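Local coordinates for sister chromatid cohesion protein (Chaetomium thermophilum, PDB 5T8V) that probably helps load cohesin onto chromatin, and is represented here by its helical C-terminal HEAT-repeat fragment, at residues A[164-169]-A[194-199]; A[617-622]-A[654-659]. All coordinates share one frame; numbering follows the deposited sequence.

Interaction 1. Residues A[164-169]-A[194-199]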
loop_
_atom_site.group_PDB
_atom_site.type_symbol
_atom_site.label_atom_id
_atom_site.label_comp_id
_atom_site.label_asym_id
_atom_site.label_seq_id
_atom_site.Cartn_x
_atom_site.Cartn_y
_atom_site.Cartn_z
ATOM N N ASP A 164 -7.688 -2.730 53.357
ATOM C CA ASP A 164 -8.523 -1.539 53.219
ATOM C C ASP A 164 -7.979 -0.371 54.033
ATOM O O ASP A 164 -8.038 0.781 53.589
ATOM C CB ASP A 164 -9.958 -1.850 53.647
ATOM C CG ASP A 164 -10.712 -2.674 52.625
ATOM O OD1 ASP A 164 -10.385 -2.587 51.422
ATOM O OD2 ASP A 164 -11.641 -3.405 53.027
ATOM N N GLY A 165 -7.444 -0.643 55.221
ATOM C CA GLY A 165 -7.191 0.406 56.190
ATOM C C GLY A 165 -5.760 0.889 56.318
ATOM O O GLY A 165 -5.523 1.933 56.931
ATOM N N ILE A 166 -4.796 0.157 55.759
ATOM C CA ILE A 166 -3.391 0.510 55.948
ATOM C C ILE A 166 -2.621 0.406 54.636
ATOM O O ILE A 166 -2.058 1.397 54.158
ATOM C CB ILE A 166 -2.755 -0.374 57.037
ATOM C CG1 ILE A 166 -3.474 -0.138 58.372
ATOM C CG2 ILE A 166 -1.263 -0.074 57.163
ATOM C CD1 ILE A 166 -2.895 -0.882 59.562
ATOM N N ILE A 167 -2.589 -0.789 54.047
ATOM C CA ILE A 167 -1.716 -1.038 52.900
ATOM C C ILE A 167 -2.077 -0.108 51.746
ATOM O O ILE A 167 -1.234 0.641 51.235
ATOM C CB ILE A 167 -1.794 -2.516 52.481
ATOM C CG1 ILE A 167 -1.399 -3.422 53.652
ATOM C CG2 ILE A 167 -0.880 -2.786 51.294
ATOM C CD1 ILE A 167 -1.775 -4.875 53.461
ATOM N N MET A 168 -3.340 -0.141 51.322
ATOM C CA MET A 168 -3.763 0.684 50.193
ATOM C C MET A 168 -3.643 2.173 50.489
ATOM O O MET A 168 -2.992 2.885 49.704
ATOM C CB MET A 168 -5.193 0.305 49.793
ATOM C CG MET A 168 -5.367 -1.162 49.403
ATOM S SD MET A 168 -4.505 -1.629 47.887
ATOM C CE MET A 168 -5.429 -0.709 46.661
ATOM N N PRO A 169 -4.217 2.710 51.570
ATOM C CA PRO A 169 -4.077 4.156 51.811
ATOM C C PRO A 169 -2.637 4.605 51.986
ATOM O O PRO A 169 -2.311 5.749 51.642
ATOM C CB PRO A 169 -4.905 4.386 53.084
ATOM C CG PRO A 169 -5.048 3.042 53.714
ATOM C CD PRO A 169 -5.055 2.059 52.592
ATOM N N LEU A 194 7.312 -0.346 58.882
ATOM C CA LEU A 194 7.811 -1.479 58.101
ATOM C C LEU A 194 7.507 -2.825 58.741
ATOM O O LEU A 194 6.956 -3.702 58.050
ATOM C CB LEU A 194 9.315 -1.319 57.864
ATOM C CG LEU A 194 9.703 -0.840 56.465
ATOM C CD1 LEU A 194 9.047 0.496 56.146
ATOM C CD2 LEU A 194 11.217 -0.741 56.347
ATOM N N PRO A 195 7.841 -3.074 60.009
ATOM C CA PRO A 195 7.514 -4.382 60.603
ATOM C C PRO A 195 6.046 -4.749 60.470
ATOM O O PRO A 195 5.720 -5.924 60.262
ATOM C CB PRO A 195 7.931 -4.209 62.068
ATOM C CG PRO A 195 8.985 -3.166 62.033
ATOM C CD PRO A 195 8.589 -2.218 60.942
ATOM N N LEU A 196 5.150 -3.768 60.580
ATOM C CA LEU A 196 3.729 -4.032 60.380
ATOM C C LEU A 196 3.467 -4.548 58.970
ATOM O O LEU A 196 2.744 -5.535 58.778
ATOM C CB LEU A 196 2.930 -2.758 60.651
ATOM C CG LEU A 196 1.415 -2.843 60.487
ATOM C CD1 LEU A 196 0.811 -3.755 61.541
ATOM C CD2 LEU A 196 0.816 -1.456 60.568
ATOM N N MET A 197 4.052 -3.889 57.967
ATOM C CA MET A 197 3.902 -4.343 56.589
ATOM C C MET A 197 4.414 -5.767 56.425
ATOM O O MET A 197 3.753 -6.610 55.809
ATOM C CB MET A 197 4.645 -3.397 55.643
ATOM C CG MET A 197 4.154 -1.960 55.686
ATOM S SD MET A 197 2.398 -1.811 55.303
ATOM C CE MET A 197 2.428 -0.406 54.193
ATOM N N THR A 198 5.601 -6.055 56.965
ATOM C CA THR A 198 6.128 -7.413 56.888
ATOM C C THR A 198 5.157 -8.410 57.507
ATOM O O THR A 198 4.898 -9.476 56.936
ATOM C CB THR A 198 7.490 -7.489 57.578
ATOM O OG1 THR A 198 8.413 -6.620 56.912
ATOM C CG2 THR A 198 8.043 -8.918 57.555
ATOM N N ASP A 199 4.604 -8.080 58.677
ATOM C CA ASP A 199 3.621 -8.956 59.305
ATOM C C ASP A 199 2.449 -9.220 58.367
ATOM O O ASP A 199 2.008 -10.365 58.208
ATOM C CB ASP A 199 3.132 -8.337 60.615
ATOM C CG ASP A 199 4.245 -8.159 61.628
ATOM O OD1 ASP A 199 5.422 -8.394 61.275
ATOM O OD2 ASP A 199 3.944 -7.776 62.776
#

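Interaction 2. Residues A[617-622]-A[654-659]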
loop_
_atom_site.group_PDB
_atom_site.type_symbol
_atom_site.label_atom_id
_atom_site.label_comp_id
_atom_site.label_asym_id
_atom_site.label_seq_id
_atom_site.Cartn_x
_atom_site.Cartn_y
_atom_site.Cartn_z
ATOM N N LEU A 617 -1.825 -9.839 5.307
ATOM C CA LEU A 617 -1.477 -8.431 5.433
ATOM C C LEU A 617 -1.263 -7.803 4.061
ATOM O O LEU A 617 -1.845 -6.758 3.747
ATOM C CB LEU A 617 -0.228 -8.288 6.302
ATOM C CG LEU A 617 0.016 -6.917 6.925
ATOM C CD1 LEU A 617 -1.058 -6.594 7.957
ATOM C CD2 LEU A 617 1.401 -6.870 7.551
ATOM N N LEU A 618 -0.450 -8.447 3.220
ATOM C CA LEU A 618 -0.139 -7.883 1.910
ATOM C C LEU A 618 -1.409 -7.645 1.102
ATOM O O LEU A 618 -1.638 -6.541 0.594
ATOM C CB LEU A 618 0.820 -8.809 1.162
ATOM C CG LEU A 618 2.252 -8.835 1.710
ATOM C CD1 LEU A 618 3.010 -10.070 1.240
ATOM C CD2 LEU A 618 3.000 -7.577 1.307
ATOM N N ASN A 619 -2.261 -8.667 0.990
ATOM C CA ASN A 619 -3.497 -8.516 0.234
ATOM C C ASN A 619 -4.416 -7.460 0.832
ATOM O O ASN A 619 -5.290 -6.947 0.125
ATOM C CB ASN A 619 -4.236 -9.852 0.148
ATOM C CG ASN A 619 -3.504 -10.869 -0.706
ATOM O OD1 ASN A 619 -3.406 -10.717 -1.925
ATOM N ND2 ASN A 619 -2.990 -11.918 -0.071
ATOM N N SER A 620 -4.243 -7.119 2.109
ATOM C CA SER A 620 -5.069 -6.085 2.718
ATOM C C SER A 620 -4.561 -4.680 2.422
ATOM O O SER A 620 -5.117 -3.714 2.955
ATOM C CB SER A 620 -5.158 -6.295 4.232
ATOM O OG SER A 620 -3.946 -5.941 4.872
ATOM N N MET A 621 -3.520 -4.541 1.596
ATOM C CA MET A 621 -3.116 -3.213 1.144
ATOM C C MET A 621 -4.148 -2.627 0.191
ATOM O O MET A 621 -4.386 -1.414 0.196
ATOM C CB MET A 621 -1.748 -3.279 0.470
ATOM C CG MET A 621 -0.601 -3.569 1.421
ATOM S SD MET A 621 1.001 -3.609 0.593
ATOM C CE MET A 621 0.775 -4.955 -0.568
ATOM N N ALA A 622 -4.766 -3.469 -0.634
ATOM C CA ALA A 622 -5.857 -3.056 -1.516
ATOM C C ALA A 622 -7.203 -3.103 -0.812
ATOM O O ALA A 622 -8.211 -3.494 -1.409
ATOM C CB ALA A 622 -5.871 -3.934 -2.763
ATOM N N VAL A 654 8.073 -8.346 -2.376
ATOM C CA VAL A 654 8.366 -7.623 -3.610
ATOM C C VAL A 654 7.238 -7.825 -4.614
ATOM O O VAL A 654 6.670 -6.863 -5.144
ATOM C CB VAL A 654 9.722 -8.077 -4.184
ATOM C CG1 VAL A 654 10.041 -7.333 -5.477
ATOM C CG2 VAL A 654 10.835 -7.866 -3.163
ATOM N N GLN A 655 6.890 -9.087 -4.874
ATOM C CA GLN A 655 5.857 -9.419 -5.849
ATOM C C GLN A 655 4.584 -8.608 -5.618
ATOM O O GLN A 655 4.116 -7.885 -6.508
ATOM C CB GLN A 655 5.571 -10.921 -5.775
ATOM C CG GLN A 655 4.474 -11.425 -6.698
ATOM C CD GLN A 655 4.211 -12.910 -6.515
ATOM O OE1 GLN A 655 5.140 -13.702 -6.349
ATOM N NE2 GLN A 655 2.939 -13.292 -6.531
ATOM N N LEU A 656 4.014 -8.711 -4.417
ATOM C CA LEU A 656 2.722 -8.092 -4.144
ATOM C C LEU A 656 2.813 -6.584 -3.955
ATOM O O LEU A 656 1.799 -5.898 -4.116
ATOM C CB LEU A 656 2.086 -8.733 -2.909
ATOM C CG LEU A 656 1.849 -10.247 -2.984
ATOM C CD1 LEU A 656 0.967 -10.712 -1.832
ATOM C CD2 LEU A 656 1.235 -10.665 -4.321
ATOM N N ILE A 657 3.986 -6.051 -3.613
ATOM C CA ILE A 657 4.173 -4.604 -3.657
ATOM C C ILE A 657 4.098 -4.113 -5.098
ATOM O O ILE A 657 3.398 -3.139 -5.410
ATOM C CB ILE A 657 5.507 -4.216 -2.993
ATOM C CG1 ILE A 657 5.384 -4.328 -1.469
ATOM C CG2 ILE A 657 5.929 -2.794 -3.391
ATOM C CD1 ILE A 657 6.701 -4.180 -0.729
ATOM N N LEU A 658 4.820 -4.783 -5.999
ATOM C CA LEU A 658 4.756 -4.431 -7.413
ATOM C C LEU A 658 3.325 -4.522 -7.928
ATOM O O LEU A 658 2.848 -3.622 -8.630
ATOM C CB LEU A 658 5.684 -5.342 -8.217
ATOM C CG LEU A 658 7.168 -5.245 -7.851
ATOM C CD1 LEU A 658 7.978 -6.283 -8.611
ATOM C CD2 LEU A 658 7.698 -3.846 -8.125
ATOM N N ARG A 659 2.620 -5.601 -7.585
ATOM C CA ARG A 659 1.216 -5.699 -7.968
ATOM C C ARG A 659 0.387 -4.585 -7.341
ATOM O O ARG A 659 -0.602 -4.138 -7.932
ATOM C CB ARG A 659 0.664 -7.068 -7.577
ATOM C CG ARG A 659 0.802 -8.105 -8.677
ATOM C CD ARG A 659 0.665 -9.522 -8.150
ATOM N NE ARG A 659 -0.542 -9.708 -7.352
ATOM C CZ ARG A 659 -1.009 -10.892 -6.971
ATOM N NH1 ARG A 659 -2.116 -10.965 -6.242
ATOM N NH2 ARG A 659 -0.378 -12.006 -7.323
#

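Interaction 1. Residues A[164-169]-A[194-199]
In Ile166, CG1 is anti to the carbonyl carbon (chi1 -62°) and CD1 continues the chain outward. In Leu196, CG is anti to the backbone N (chi1 180°), which sends CD2 forward. These torsions bring the two side chains together tip to tip, with Ile166 CD1 and Leu196 CD2 3.9 Å apart.

Met197 makes the second half of the contact. The CB of Met197 leaves its CA along the interface, but the end of the side chain comes nearer to the other helix. Met197 SD sits 4.4 Å from Ile167 CG1 and a little farther from Ile166 CG2. Its methyl CE approaches the backbone at Ile167 CA. The thioether lies loosely beside both isoleucines.

The axes of the two short segments come within 11.1 Å of each other, at 108° between their directions, nearer perpendicular than antiparallel. The touch is therefore local and buries 158 Å² in all. Both helices are kinked at a proline, Pro169 and Pro195. The turn from Asp164 to Ile167 is also wider than an alpha-helical turn, of the pi type. Gly165 there is hydrogen-bonded through its backbone to Val104.

Helix 247-267 packs on the same apolar patch, with Phe253 touching both Ile167 and Met197. Ile127 of helix 120-136 lies on Leu196. Asp199, one turn on from Pro195, forms a salt bridge with Arg128. Neighbouring helices joined through aliphatic and methionine side chains in this way belong to the all-helical, HEAT-repeat architecture of this cohesin-loader fragment.

Interaction 2. Residues A[617-622]-A[654-659]
Leu618 and Leu656 mark the closest approach of the two backbones, with their CA atoms 6.7 Å apart. Residues 654-659 form a regular helical stretch of helix 652-660. Residues 617-622 include the last part of helix 610-619 and the residues that follow. Backbone bonds run here from Ser620 N to Leu617 O and from Met621 N to Leu618 O. Leu617 O also accepts the hydroxyl of Ser620, and that hydroxyl is hydrogen-bonded to Ser632 OG as well.

Leu656 is the central side chain. It crosses Leu618 at about a right angle. Leu656 CD1 touches Leu618 CB at 3.6 Å and Leu618 CD1 at 3.7 Å. Leu656 CD2 lies 3.5 Å above the plane of the Arg659 guanidinium, over its centre. Asn619 OD1 stands at the margin, 4.4 Å from Leu656 CD1.

Met621 is extended at chi2 and then bent at chi3 (-61°), bringing Met621 CE to 3.8 Å from Leu656 O. Met621 also packs on Leu675 of helix 666-682, which touches Ile657 too, and on Leu633 and Ile636 of helix 628-642.

The contact joins nearby helices of the HEAT-repeat array, with 654-659 essentially in the part matching the PDS5 family. Its chemistry is almost wholly apolar. Dispersion and the hydrophobic effect should hold the segments together, while the hydrogen bonds described here lie within a segment or run to other parts of the chain.

Overall arrangement
Following the chain from the N terminus, interaction 1 comes first. It joins helix 149-172 to helix 190-213 and closes a loop of 24 residues that includes helix 180-187. Interaction 2 opens much later. It joins helix 610-619 and the residues after it to helix 652-660 and encloses 31 residues, among them helix 628-642. The two loops follow one another, without nesting or crossing. The centres of interactions 1 and 2 are about 58 Å apart. The nearest atoms of interactions 1 and 2 are about 39 Å apart, so they do not touch. Interaction 1 lies toward the N-terminal end of this elongated helical chain, while interaction 2 lies near its centre. Each ties together helices close in sequence.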